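Local coordinates for protein Pab-dependent poly(a)-specific ribonuclease subunit PAN2 (Neurospora crassa, PDB 4CZW) that shortens the poly(A) tails of mRNA as the exonuclease subunit of the PAN2-PAN3 deadenylation complex, at residues Asp417-Ala422 with Gln523-Ser528; Ala443-Phe448 with Ser552-Val557; Ile474-Val479 with Asp493-Ile498. All blocks are in the same frame, centred on the assembly; numbering follows the deposited sequence.

How the contacts relate
Coming from the N-terminal pseudo-protease part, the chain first passes through the loop 417-422, then strand 443-448 and the segments 474-479 and 493-498 of the hairpin. Contact 3 closes the short loop of that hairpin and is nested inside both of the others. The chain next returns at 523-528 to close contact 1 against the 417-422 loop, and about 25 residues later helix 552-557 closes contact 2 on strand 443-448, so contacts 1 and 2 cross. One mixed sheet runs through all three: strand 443-448 pairs with 474-479, and strand 490-496 with strand 525-527. Contact 2 ties a helix to this sheet, while contact 1 ties on the loop that leads into the exonuclease fold.

Contact 1 (Asp417-Ala422 with Gln523-Ser528); sequences DNNPHA and QRNLVS
His-421 holds CG anti to its carbonyl carbon (chi1 -48°), which sends the ring toward Gln-523, while Asn-419, with CG anti to its backbone N (chi1 -172°), crosses Asn-525 obliquely. The contact lays the loop that precedes the first strand of the RNase H-like exonuclease fold against the segment that carries strand 525-527, at the surface. No hydrogen bond bridges the two segments. Instead, Gln-523 CA sits over one face of the imidazole in a CH-pi contact, 3.8 Å from the centroid of the His-421 ring and displaced toward its rim. The Gln-523 side chain then bends at chi2 and comes back, its amide steeply inclined to the ring, so that NE2 lies 3.2 Å from His-421 CD2. What fixes the ring's rotation is local: His-421 ND1 donates in the ring plane to Asn-419 OD1 at 3.2 Å, nearly straight (167°). The same OD1 also takes a weak bond from His-421 N. Two residues before Asn-419, Asp-417 closes an Asx turn, its OD1 accepting from Asn-419 N. Asn-525, centre of an inverse gamma turn, meets this loop with its amide oxygen: OD1 lies 3.6 Å from Asn-419 CB.

Contact 2 (Ala443-Phe448 with Ser552-Val557); sequences AIDTEF and SQDFRV
Asp-554 leaves helix 552-557 with CG anti to its carbonyl carbon and leans across to strand 443-448. Its CB is already 3.9 Å from Thr-446 OG1, and CG closes in further on the same hydroxyl. At the tip, OD2 accepts the Thr-446 OG1 proton at 2.6 Å on its anti lone pair, the side away from OD1, and also takes a weak, bent bond from Thr-446 N at 3.3 Å. Thr-446 serves this grip by holding OG1 between its backbone N and carbonyl carbon (chi1 65°), so that hydroxyl and amide address one oxygen. That oxygen faces another acid as well: Asp-445 OD1 lies 3.6 Å from Asp-554 OD2.

Strand and helix axes pass 8.7 Å apart at 63°, and Phe-448 fills the interval beside the acids. Its ring meets Val-557 tip to tip, with Val-557 CG2 over one face, 3.5 Å from Phe-448 CZ. Gln-553 CG comes up in plane at the ring edge, 3.9 Å from Phe-448 CE2. Ile-474 of the adjoining strand touches Thr-446, Phe-448 and Val-557, so the apolar patch continues into the sheet.

This is the acidic centre of a DEDD exonuclease. The Asp-x-Glu pair, Asp-445 and Glu-447, sits on the first strand, while Asp-554 comes from this helix and Asp-607 from helix 604-623; by similarity the four bind the catalytic divalent metals. Two neutral donors from one threonine would stabilise the charged form of Asp-554 and fix its orientation, while the Asp-445 carboxylate beside it, itself close to Asp-607, would probably raise proton affinities until cations bind and offset the repulsion.

Contact 3 (Ile474-Val479 with Asp493-Ile498); sequences IARASV and DDYIHI
Arg-476 is stretched out straight, CG anti to its backbone N (chi1 180°) and the chain extended as far as NE. Tyr-495, with CG anti to its carbonyl carbon (chi1 -75°), runs beside it in the same direction. Arg-476 CG lies over the centre of the Tyr-495 ring in a CH-pi contact, 4.0 Å from its centroid. Farther out the guanidinium and ring planes are only 16° apart, and Tyr-495 OH sits over a guanidinium face near its rim, without a hydrogen bond to it. The in-plane edge goes to Asp-493, gripped side-on: Arg-476 NE donates to the syn lone pair of Asp-493 OD1 at 2.8 Å, and Arg-476 NH2 reaches the same oxygen at 3.2 Å. Ser-478 OG lies 2.8 Å from Asp-493 OD1, and Ser-604 is the hydroxyl's other partner. Asp-603 pairs with Arg-476 NH1 and Thr-425 with Asp-493 OD2.

Arg-476, Ser-478, Asp-493 and Tyr-495 share one face of the antiparallel hairpin 471-481/490-496 in the exonuclease sheet. Arg-476/Tyr-495 and Ser-478/Asp-493 are non-hydrogen-bonded pairs here. Between them, the hydrogen-bonded pair Ala-477/Asp-494 is joined by Ala-477 N to Asp-494 O at 2.9 Å, nearly along the C=O axis, and by the return bond from Asp-494 N. Asp-494 turns to the other face, where Lys-535 of helix 529-541 meets its carboxylate. Near the corner at Ala-475, Ile-496 N donates to Ala-475 O at 3.0 Å.

Contact 1 (Asp417-Ala422 with Gln523-Ser528)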
loop_
_atom_site.group_PDB
_atom_site.type_symbol
_atom_site.label_atom_id
_atom_site.label_comp_id
_atom_site.label_asym_id
_atom_site.label_seq_id
_atom_site.Cartn_x
_atom_site.Cartn_y
_atom_site.Cartn_z
ATOM N N ASP A 417 17.397 -14.008 -16.985
ATOM C CA ASP A 417 17.208 -15.454 -17.011
ATOM C C ASP A 417 17.923 -16.128 -15.845
ATOM O O ASP A 417 19.150 -16.083 -15.747
ATOM C CB ASP A 417 17.707 -16.036 -18.336
ATOM C CG ASP A 417 17.473 -17.533 -18.440
ATOM O OD1 ASP A 417 16.542 -18.040 -17.780
ATOM O OD2 ASP A 417 18.219 -18.202 -19.186
ATOM N N ASN A 418 17.149 -16.753 -14.964
ATOM C CA ASN A 418 17.706 -17.484 -13.831
ATOM C C ASN A 418 17.168 -18.909 -13.771
ATOM O O ASN A 418 17.144 -19.532 -12.709
ATOM C CB ASN A 418 17.406 -16.754 -12.520
ATOM C CG ASN A 418 18.076 -15.396 -12.444
ATOM O OD1 ASN A 418 19.165 -15.197 -12.980
ATOM N ND2 ASN A 418 17.425 -14.452 -11.772
ATOM N N ASN A 419 16.737 -19.417 -14.921
ATOM C CA ASN A 419 16.183 -20.763 -15.013
ATOM C C ASN A 419 17.265 -21.794 -15.322
ATOM O O ASN A 419 17.860 -21.771 -16.399
ATOM C CB ASN A 419 15.084 -20.807 -16.078
ATOM C CG ASN A 419 14.327 -22.123 -16.086
ATOM O OD1 ASN A 419 14.407 -22.907 -15.141
ATOM N ND2 ASN A 419 13.577 -22.364 -17.154
ATOM N N PRO A 420 17.522 -22.703 -14.368
ATOM C CA PRO A 420 18.557 -23.737 -14.504
ATOM C C PRO A 420 18.272 -24.729 -15.629
ATOM O O PRO A 420 19.196 -25.138 -16.332
ATOM C CB PRO A 420 18.531 -24.439 -13.141
ATOM C CG PRO A 420 17.172 -24.162 -12.595
ATOM C CD PRO A 420 16.832 -22.785 -13.069
ATOM N N HIS A 421 17.009 -25.108 -15.792
ATOM C CA HIS A 421 16.628 -26.089 -16.801
ATOM C C HIS A 421 16.775 -25.528 -18.211
ATOM O O HIS A 421 16.497 -24.354 -18.454
ATOM C CB HIS A 421 15.190 -26.558 -16.572
ATOM C CG HIS A 421 14.897 -26.934 -15.153
ATOM N ND1 HIS A 421 14.504 -26.013 -14.206
ATOM C CD2 HIS A 421 14.948 -28.128 -14.518
ATOM C CE1 HIS A 421 14.320 -26.624 -13.051
ATOM N NE2 HIS A 421 14.583 -27.908 -13.211
ATOM N N ALA A 422 17.214 -26.374 -19.138
ATOM C CA ALA A 422 17.399 -25.965 -20.524
ATOM C C ALA A 422 16.097 -26.088 -21.310
ATOM O O ALA A 422 15.926 -25.451 -22.350
ATOM C CB ALA A 422 18.494 -26.790 -21.180
ATOM N N GLN A 523 10.501 -28.755 -12.754
ATOM C CA GLN A 523 11.150 -28.558 -14.045
ATOM C C GLN A 523 10.751 -27.209 -14.625
ATOM O O GLN A 523 11.099 -26.873 -15.757
ATOM C CB GLN A 523 10.783 -29.683 -15.013
ATOM C CG GLN A 523 11.341 -31.039 -14.623
ATOM C CD GLN A 523 12.854 -31.073 -14.664
ATOM O OE1 GLN A 523 13.502 -31.527 -13.722
ATOM N NE2 GLN A 523 13.428 -30.592 -15.762
ATOM N N ARG A 524 10.016 -26.439 -13.830
ATOM C CA ARG A 524 9.486 -25.156 -14.267
ATOM C C ARG A 524 10.400 -24.005 -13.871
ATOM O O ARG A 524 11.381 -24.195 -13.153
ATOM C CB ARG A 524 8.096 -24.929 -13.675
ATOM C CG ARG A 524 7.187 -26.146 -13.711
ATOM C CD ARG A 524 6.877 -26.570 -15.133
ATOM N NE ARG A 524 5.943 -27.691 -15.170
ATOM C CZ ARG A 524 5.493 -28.251 -16.288
ATOM N NH1 ARG A 524 5.891 -27.794 -17.468
ATOM N NH2 ARG A 524 4.644 -29.267 -16.228
ATOM N N ASN A 525 10.068 -22.808 -14.344
ATOM C CA ASN A 525 10.751 -21.603 -13.898
ATOM C C ASN A 525 10.137 -21.125 -12.590
ATOM O O ASN A 525 9.464 -20.094 -12.546
ATOM C CB ASN A 525 10.674 -20.506 -14.961
ATOM C CG ASN A 525 11.544 -19.309 -14.629
ATOM O OD1 ASN A 525 12.563 -19.437 -13.950
ATOM N ND2 ASN A 525 11.143 -18.135 -15.102
ATOM N N LEU A 526 10.361 -21.891 -11.527
ATOM C CA LEU A 526 9.771 -21.598 -10.227
ATOM C C LEU A 526 10.409 -20.366 -9.595
ATOM O O LEU A 526 11.616 -20.334 -9.356
ATOM C CB LEU A 526 9.911 -22.804 -9.296
ATOM C CG LEU A 526 9.075 -22.776 -8.017
ATOM C CD1 LEU A 526 7.594 -22.784 -8.349
ATOM C CD2 LEU A 526 9.428 -23.950 -7.125
ATOM N N VAL A 527 9.592 -19.352 -9.328
ATOM C CA VAL A 527 10.086 -18.099 -8.769
ATOM C C VAL A 527 9.283 -17.668 -7.546
ATOM O O VAL A 527 8.242 -18.249 -7.236
ATOM C CB VAL A 527 10.047 -16.963 -9.811
ATOM C CG1 VAL A 527 10.961 -17.282 -10.985
ATOM C CG2 VAL A 527 8.621 -16.729 -10.286
ATOM N N SER A 528 9.776 -16.646 -6.856
ATOM C CA SER A 528 9.081 -16.088 -5.703
ATOM C C SER A 528 7.879 -15.266 -6.169
ATOM O O SER A 528 7.881 -14.754 -7.288
ATOM C CB SER A 528 10.034 -15.228 -4.867
ATOM O OG SER A 528 10.371 -14.031 -5.544
#

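Contact 2 (Ala443-Phe448 with Ser552-Val557)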
loop_
_atom_site.group_PDB
_atom_site.type_symbol
_atom_site.label_atom_id
_atom_site.label_comp_id
_atom_site.label_asym_id
_atom_site.label_seq_id
_atom_site.Cartn_x
_atom_site.Cartn_y
_atom_site.Cartn_z
ATOM N N ALA A 443 -1.026 -11.252 -24.254
ATOM C CA ALA A 443 -2.070 -12.169 -23.812
ATOM C C ALA A 443 -1.661 -12.843 -22.507
ATOM O O ALA A 443 -0.554 -13.367 -22.395
ATOM C CB ALA A 443 -2.361 -13.206 -24.883
ATOM N N ILE A 444 -2.555 -12.831 -21.524
ATOM C CA ILE A 444 -2.222 -13.334 -20.196
ATOM C C ILE A 444 -3.323 -14.218 -19.602
ATOM O O ILE A 444 -4.514 -13.943 -19.762
ATOM C CB ILE A 444 -1.919 -12.162 -19.226
ATOM C CG1 ILE A 444 -1.524 -12.681 -17.842
ATOM C CG2 ILE A 444 -3.104 -11.205 -19.140
ATOM C CD1 ILE A 444 -1.188 -11.590 -16.851
ATOM N N ASP A 445 -2.909 -15.290 -18.934
ATOM C CA ASP A 445 -3.822 -16.153 -18.193
ATOM C C ASP A 445 -3.091 -16.789 -17.012
ATOM O O ASP A 445 -1.881 -17.005 -17.071
ATOM C CB ASP A 445 -4.412 -17.235 -19.100
ATOM C CG ASP A 445 -5.453 -18.081 -18.394
ATOM O OD1 ASP A 445 -6.268 -17.513 -17.637
ATOM O OD2 ASP A 445 -5.451 -19.315 -18.586
ATOM N N THR A 446 -3.822 -17.080 -15.940
ATOM C CA THR A 446 -3.210 -17.636 -14.735
ATOM C C THR A 446 -3.916 -18.900 -14.251
ATOM O O THR A 446 -4.997 -19.244 -14.728
ATOM C CB THR A 446 -3.204 -16.608 -13.583
ATOM O OG1 THR A 446 -4.552 -16.314 -13.193
ATOM C CG2 THR A 446 -2.506 -15.322 -14.006
ATOM N N GLU A 447 -3.289 -19.588 -13.300
ATOM C CA GLU A 447 -3.878 -20.770 -12.677
ATOM C C GLU A 447 -3.921 -20.600 -11.160
ATOM O O GLU A 447 -3.000 -20.039 -10.568
ATOM C CB GLU A 447 -3.093 -22.030 -13.050
ATOM C CG GLU A 447 -2.966 -22.273 -14.548
ATOM C CD GLU A 447 -4.296 -22.577 -15.216
ATOM O OE1 GLU A 447 -5.255 -22.953 -14.510
ATOM O OE2 GLU A 447 -4.379 -22.441 -16.455
ATOM N N PHE A 448 -4.991 -21.085 -10.537
ATOM C CA PHE A 448 -5.194 -20.880 -9.104
ATOM C C PHE A 448 -4.977 -22.149 -8.288
ATOM O O PHE A 448 -5.047 -23.262 -8.810
ATOM C CB PHE A 448 -6.607 -20.353 -8.827
ATOM C CG PHE A 448 -6.898 -19.008 -9.435
ATOM C CD1 PHE A 448 -5.878 -18.201 -9.909
ATOM C CD2 PHE A 448 -8.202 -18.547 -9.519
ATOM C CE1 PHE A 448 -6.154 -16.965 -10.466
ATOM C CE2 PHE A 448 -8.483 -17.312 -10.070
ATOM C CZ PHE A 448 -7.458 -16.522 -10.546
ATOM N N SER A 552 -10.844 -10.024 -14.863
ATOM C CA SER A 552 -11.174 -9.399 -13.584
ATOM C C SER A 552 -10.891 -10.339 -12.417
ATOM O O SER A 552 -10.515 -9.898 -11.332
ATOM C CB SER A 552 -12.640 -8.960 -13.556
ATOM O OG SER A 552 -13.509 -10.079 -13.532
ATOM N N GLN A 553 -11.071 -11.635 -12.649
ATOM C CA GLN A 553 -10.812 -12.634 -11.621
ATOM C C GLN A 553 -9.312 -12.861 -11.461
ATOM O O GLN A 553 -8.817 -13.051 -10.349
ATOM C CB GLN A 553 -11.518 -13.949 -11.958
ATOM C CG GLN A 553 -11.459 -14.991 -10.854
ATOM C CD GLN A 553 -12.240 -16.246 -11.194
ATOM O OE1 GLN A 553 -12.721 -16.407 -12.317
ATOM N NE2 GLN A 553 -12.372 -17.142 -10.223
ATOM N N ASP A 554 -8.596 -12.838 -12.581
ATOM C CA ASP A 554 -7.146 -12.993 -12.569
ATOM C C ASP A 554 -6.483 -11.852 -11.809
ATOM O O ASP A 554 -5.728 -12.082 -10.864
ATOM C CB ASP A 554 -6.600 -13.057 -13.998
ATOM C CG ASP A 554 -7.087 -14.277 -14.756
ATOM O OD1 ASP A 554 -8.189 -14.217 -15.340
ATOM O OD2 ASP A 554 -6.362 -15.294 -14.775
ATOM N N PHE A 555 -6.780 -10.623 -12.222
ATOM C CA PHE A 555 -6.192 -9.428 -11.620
ATOM C C PHE A 555 -6.453 -9.339 -10.119
ATOM O O PHE A 555 -5.619 -8.836 -9.366
ATOM C CB PHE A 555 -6.729 -8.172 -12.310
ATOM C CG PHE A 555 -6.258 -8.011 -13.726
ATOM C CD1 PHE A 555 -5.055 -8.560 -14.137
ATOM C CD2 PHE A 555 -7.017 -7.306 -14.646
ATOM C CE1 PHE A 555 -4.619 -8.412 -15.440
ATOM C CE2 PHE A 555 -6.586 -7.154 -15.949
ATOM C CZ PHE A 555 -5.385 -7.707 -16.347
ATOM N N ARG A 556 -7.611 -9.827 -9.691
ATOM C CA ARG A 556 -7.972 -9.808 -8.278
ATOM C C ARG A 556 -7.061 -10.709 -7.449
ATOM O O ARG A 556 -6.597 -10.321 -6.377
ATOM C CB ARG A 556 -9.431 -10.222 -8.097
ATOM C CG ARG A 556 -9.785 -10.615 -6.675
ATOM C CD ARG A 556 -11.286 -10.656 -6.473
ATOM N NE ARG A 556 -11.864 -9.316 -6.454
ATOM C CZ ARG A 556 -12.000 -8.580 -5.356
ATOM N NH1 ARG A 556 -11.601 -9.054 -4.184
ATOM N NH2 ARG A 556 -12.537 -7.369 -5.429
ATOM N N VAL A 557 -6.806 -11.913 -7.952
ATOM C CA VAL A 557 -5.951 -12.867 -7.255
ATOM C C VAL A 557 -4.480 -12.493 -7.432
ATOM O O VAL A 557 -3.663 -12.700 -6.534
ATOM C CB VAL A 557 -6.200 -14.305 -7.749
ATOM C CG1 VAL A 557 -5.354 -15.297 -6.968
ATOM C CG2 VAL A 557 -7.675 -14.647 -7.616
#

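Contact 3 (Ile474-Val479 with Asp493-Ile498)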
loop_
_atom_site.group_PDB
_atom_site.type_symbol
_atom_site.label_atom_id
_atom_site.label_comp_id
_atom_site.label_asym_id
_atom_site.label_seq_id
_atom_site.Cartn_x
_atom_site.Cartn_y
_atom_site.Cartn_z
ATOM N N ILE A 474 -2.104 -17.257 -6.920
ATOM C CA ILE A 474 -1.489 -17.539 -8.209
ATOM C C ILE A 474 -0.446 -18.643 -8.084
ATOM O O ILE A 474 0.493 -18.535 -7.296
ATOM C CB ILE A 474 -0.826 -16.284 -8.808
ATOM C CG1 ILE A 474 -1.842 -15.147 -8.924
ATOM C CG2 ILE A 474 -0.216 -16.599 -10.165
ATOM C CD1 ILE A 474 -3.016 -15.474 -9.818
ATOM N N ALA A 475 -0.622 -19.708 -8.858
ATOM C CA ALA A 475 0.327 -20.814 -8.869
ATOM C C ALA A 475 1.121 -20.817 -10.169
ATOM O O ALA A 475 2.216 -21.373 -10.242
ATOM C CB ALA A 475 -0.393 -22.137 -8.682
ATOM N N ARG A 476 0.553 -20.188 -11.192
ATOM C CA ARG A 476 1.198 -20.095 -12.495
ATOM C C ARG A 476 0.700 -18.867 -13.250
ATOM O O ARG A 476 -0.498 -18.585 -13.271
ATOM C CB ARG A 476 0.943 -21.360 -13.317
ATOM C CG ARG A 476 1.578 -21.344 -14.696
ATOM C CD ARG A 476 1.139 -22.539 -15.524
ATOM N NE ARG A 476 1.701 -22.504 -16.871
ATOM C CZ ARG A 476 1.396 -23.372 -17.830
ATOM N NH1 ARG A 476 0.532 -24.348 -17.593
ATOM N NH2 ARG A 476 1.955 -23.263 -19.028
ATOM N N ALA A 477 1.623 -18.136 -13.863
ATOM C CA ALA A 477 1.271 -16.950 -14.633
ATOM C C ALA A 477 1.912 -16.993 -16.015
ATOM O O ALA A 477 3.136 -16.983 -16.143
ATOM C CB ALA A 477 1.691 -15.692 -13.891
ATOM N N SER A 478 1.076 -17.043 -17.049
ATOM C CA SER A 478 1.566 -17.114 -18.420
ATOM C C SER A 478 1.233 -15.851 -19.203
ATOM O O SER A 478 0.068 -15.473 -19.321
ATOM C CB SER A 478 0.981 -18.335 -19.134
ATOM O OG SER A 478 1.296 -19.531 -18.443
ATOM N N VAL A 479 2.262 -15.197 -19.734
ATOM C CA VAL A 479 2.060 -14.030 -20.583
ATOM C C VAL A 479 2.616 -14.310 -21.977
ATOM O O VAL A 479 3.730 -14.815 -22.123
ATOM C CB VAL A 479 2.722 -12.771 -19.999
ATOM C CG1 VAL A 479 2.188 -11.533 -20.697
ATOM C CG2 VAL A 479 2.458 -12.681 -18.506
ATOM N N ASP A 493 6.323 -17.561 -18.286
ATOM C CA ASP A 493 5.587 -18.731 -17.821
ATOM C C ASP A 493 6.102 -19.132 -16.445
ATOM O O ASP A 493 6.720 -20.184 -16.279
ATOM C CB ASP A 493 5.716 -19.893 -18.808
ATOM C CG ASP A 493 4.781 -21.042 -18.481
ATOM O OD1 ASP A 493 3.712 -20.792 -17.884
ATOM O OD2 ASP A 493 5.113 -22.198 -18.821
ATOM N N ASP A 494 5.844 -18.278 -15.462
ATOM C CA ASP A 494 6.375 -18.471 -14.119
ATOM C C ASP A 494 5.456 -19.303 -13.234
ATOM O O ASP A 494 4.250 -19.064 -13.169
ATOM C CB ASP A 494 6.631 -17.118 -13.453
ATOM C CG ASP A 494 7.663 -16.290 -14.189
ATOM O OD1 ASP A 494 8.516 -16.883 -14.883
ATOM O OD2 ASP A 494 7.624 -15.048 -14.070
ATOM N N TYR A 495 6.040 -20.284 -12.558
ATOM C CA TYR A 495 5.352 -21.005 -11.498
ATOM C C TYR A 495 5.758 -20.388 -10.165
ATOM O O TYR A 495 6.899 -19.954 -9.999
ATOM C CB TYR A 495 5.684 -22.498 -11.541
ATOM C CG TYR A 495 4.994 -23.252 -12.656
ATOM C CD1 TYR A 495 5.304 -23.002 -13.988
ATOM C CD2 TYR A 495 4.038 -24.220 -12.378
ATOM C CE1 TYR A 495 4.681 -23.694 -15.009
ATOM C CE2 TYR A 495 3.409 -24.916 -13.394
ATOM C CZ TYR A 495 3.735 -24.649 -14.706
ATOM O OH TYR A 495 3.111 -25.337 -15.721
ATOM N N ILE A 496 4.827 -20.341 -9.218
ATOM C CA ILE A 496 5.055 -19.602 -7.982
ATOM C C ILE A 496 5.441 -20.495 -6.811
ATOM O O ILE A 496 4.697 -21.403 -6.438
ATOM C CB ILE A 496 3.809 -18.791 -7.584
ATOM C CG1 ILE A 496 3.317 -17.957 -8.770
ATOM C CG2 ILE A 496 4.108 -17.908 -6.382
ATOM C CD1 ILE A 496 4.371 -17.046 -9.346
ATOM N N HIS A 497 6.608 -20.229 -6.234
ATOM C CA HIS A 497 7.013 -20.888 -5.001
ATOM C C HIS A 497 6.211 -20.300 -3.848
ATOM O O HIS A 497 6.609 -19.304 -3.244
ATOM C CB HIS A 497 8.514 -20.729 -4.755
ATOM C CG HIS A 497 9.010 -21.448 -3.539
ATOM N ND1 HIS A 497 8.224 -22.321 -2.816
ATOM C CD2 HIS A 497 10.212 -21.426 -2.916
ATOM C CE1 HIS A 497 8.918 -22.802 -1.802
ATOM N NE2 HIS A 497 10.130 -22.275 -1.840
ATOM N N ILE A 498 5.077 -20.923 -3.553
ATOM C CA ILE A 498 4.164 -20.419 -2.537
ATOM C C ILE A 498 4.607 -20.820 -1.134
ATOM O O ILE A 498 4.759 -22.004 -0.831
ATOM C CB ILE A 498 2.733 -20.921 -2.790
ATOM C CG1 ILE A 498 2.271 -20.483 -4.182
ATOM C CG2 ILE A 498 1.787 -20.409 -1.716
ATOM C CD1 ILE A 498 0.944 -21.055 -4.595
#